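Local coordinates for Lmo0812 protein (Listeria monocytogenes serovar 1/2a, PDB 4YF1) that probably hydrolyses guanosine-3',5'-bis(diphosphate) at its 3'-diphosphate, as expected of a putative pyrophosphohydrolase of the HD-domain family, at residues 145-148 / 149-153. Residues are numbered along the deposited sequence; the frame is centred on the assembly and turned at random.
Sequences RGYD and LQKWY
Tyr147 and Lys151 both carry CG anti to the backbone N (chi1 -180° and 178°), which lays the lysine chain obliquely across the hydroxyl side of the phenol ring four residues, about one turn, earlier. The contact spans the start of helix 147-160 and the two residues before it, on the surface of this alpha-helical HD-domain protein, with Gly146 at the N-cap position. Lys151 CD lies 3.5 Å from Tyr147 CE2 and also approaches the hydroxyl end of the ring. The lysine chain stays extended up to CE and bends only at its last torsion. The Tyr147 ring also meets the ring of Trp140.

Three successive i to i+4 backbone bonds build the turn. Gln150 N donates to Gly146 O at 3.2 Å. Lys151 N donates to Tyr147 O at 2.8 Å. Trp152 N reaches Asp148 O, also at 2.8 Å. Gly146, with phi 87°, takes a backbone conformation open mainly to glycine.

Before the cap the chain is joined to the helix through water. One water donates to Arg145 O and accepts from Leu149 N, so it satisfies a first-turn amide, the N-H of Leu149. Leu149 CD1 lies 3.6 Å from the same Arg145 O and also meets Arg145 CG. Gln150 is bent at chi2, which folds its amide back toward the loop, and its side chain also touches Trp95 of helix 95-108. A second water bridges this amide to Arg145, accepting from Arg145 N at 2.9 Å and from Gln150 NE2 at 3.1 Å.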
loop_
_atom_site.group_PDB
_atom_site.type_symbol
_atom_site.label_atom_id
_atom_site.label_comp_id
_atom_site.label_asym_id
_atom_site.label_seq_id
_atom_site.Cartn_x
_atom_site.Cartn_y
_atom_site.Cartn_z
ATOM N N ARG A 145 18.368 -21.971 -1.218
ATOM C CA ARG A 145 18.606 -22.428 0.153
ATOM C C ARG A 145 18.452 -23.961 0.261
ATOM O O ARG A 145 18.544 -24.528 1.348
ATOM C CB ARG A 145 17.605 -21.755 1.119
ATOM C CG ARG A 145 18.242 -21.304 2.412
ATOM C CD ARG A 145 19.299 -20.239 2.158
ATOM N NE ARG A 145 18.803 -19.225 1.213
ATOM C CZ ARG A 145 19.545 -18.559 0.324
ATOM N NH1 ARG A 145 20.858 -18.833 0.151
ATOM N NH2 ARG A 145 18.945 -17.672 -0.478
ATOM N N GLY A 146 18.165 -24.623 -0.860
ATOM C CA GLY A 146 18.006 -26.065 -0.870
ATOM C C GLY A 146 16.599 -26.523 -0.553
ATOM O O GLY A 146 15.852 -25.864 0.195
ATOM N N TYR A 147 16.259 -27.682 -1.103
ATOM C CA TYR A 147 14.935 -28.271 -0.921
ATOM C C TYR A 147 14.529 -28.583 0.531
ATOM O O TYR A 147 13.400 -28.250 0.963
ATOM C CB TYR A 147 14.865 -29.567 -1.737
ATOM C CG TYR A 147 13.537 -30.292 -1.653
ATOM C CD1 TYR A 147 12.510 -29.989 -2.533
ATOM C CD2 TYR A 147 13.322 -31.290 -0.703
ATOM C CE1 TYR A 147 11.290 -30.656 -2.480
ATOM C CE2 TYR A 147 12.108 -31.968 -0.635
ATOM C CZ TYR A 147 11.097 -31.651 -1.537
ATOM O OH TYR A 147 9.886 -32.313 -1.495
ATOM N N ASP A 148 15.426 -29.224 1.275
ATOM C CA ASP A 148 15.113 -29.642 2.633
ATOM C C ASP A 148 14.681 -28.461 3.516
ATOM O O ASP A 148 13.630 -28.528 4.193
ATOM C CB ASP A 148 16.310 -30.328 3.281
ATOM C CG ASP A 148 16.722 -31.602 2.564
ATOM O OD1 ASP A 148 15.967 -32.129 1.738
ATOM O OD2 ASP A 148 17.820 -32.087 2.870
ATOM N N LEU A 149 15.466 -27.380 3.457
ATOM C CA LEU A 149 15.209 -26.201 4.262
ATOM C C LEU A 149 13.917 -25.500 3.846
ATOM O O LEU A 149 13.134 -25.067 4.720
ATOM C CB LEU A 149 16.400 -25.227 4.219
ATOM C CG LEU A 149 17.559 -25.518 5.174
ATOM C CD1 LEU A 149 18.669 -24.491 4.962
ATOM C CD2 LEU A 149 17.104 -25.504 6.635
ATOM N N GLN A 150 13.700 -25.365 2.541
ATOM C CA GLN A 150 12.457 -24.775 2.030
ATOM C C GLN A 150 11.245 -25.614 2.381
ATOM O O GLN A 150 10.176 -25.067 2.701
ATOM C CB GLN A 150 12.529 -24.476 0.537
ATOM C CG GLN A 150 13.430 -23.293 0.228
ATOM C CD GLN A 150 12.841 -21.951 0.620
ATOM O OE1 GLN A 150 11.790 -21.881 1.245
ATOM N NE2 GLN A 150 13.547 -20.882 0.307
ATOM N N LYS A 151 11.400 -26.929 2.358
ATOM C CA LYS A 151 10.323 -27.811 2.785
ATOM C C LYS A 151 10.012 -27.659 4.262
ATOM O O LYS A 151 8.820 -27.497 4.650
ATOM C CB LYS A 151 10.686 -29.234 2.505
ATOM C CG LYS A 151 9.678 -30.282 2.944
ATOM C CD LYS A 151 10.049 -31.584 2.225
ATOM C CE LYS A 151 9.187 -32.762 2.615
ATOM N NZ LYS A 151 9.627 -33.372 3.899
ATOM N N TRP A 152 11.078 -27.653 5.078
ATOM C CA TRP A 152 10.931 -27.507 6.520
ATOM C C TRP A 152 10.190 -26.210 6.840
ATOM O O TRP A 152 9.316 -26.191 7.691
ATOM C CB TRP A 152 12.294 -27.528 7.224
ATOM C CG TRP A 152 12.291 -26.925 8.607
ATOM C CD1 TRP A 152 11.892 -27.515 9.776
ATOM C CD2 TRP A 152 12.695 -25.593 8.946
ATOM N NE1 TRP A 152 12.038 -26.623 10.820
ATOM C CE2 TRP A 152 12.525 -25.442 10.330
ATOM C CE3 TRP A 152 13.190 -24.517 8.205
ATOM C CZ2 TRP A 152 12.829 -24.258 10.988
ATOM C CZ3 TRP A 152 13.508 -23.333 8.863
ATOM C CH2 TRP A 152 13.328 -23.217 10.241
ATOM N N TYR A 153 10.566 -25.142 6.151
ATOM C CA TYR A 153 9.989 -23.805 6.387
ATOM C C TYR A 153 8.497 -23.705 6.043
ATOM O O TYR A 153 7.667 -23.328 6.894
ATOM C CB TYR A 153 10.815 -22.771 5.606
ATOM C CG TYR A 153 10.297 -21.362 5.664
ATOM C CD1 TYR A 153 9.829 -20.831 6.856
ATOM C CD2 TYR A 153 10.357 -20.512 4.547
ATOM C CE1 TYR A 153 9.369 -19.535 6.925
ATOM C CE2 TYR A 153 9.905 -19.188 4.623
ATOM C CZ TYR A 153 9.413 -18.719 5.811
ATOM O OH TYR A 153 8.990 -17.395 5.955
HETATM O O HOH W 1 18.094 -27.142 2.273
HETATM O O HOH W 2 15.904 -20.526 -1.601
#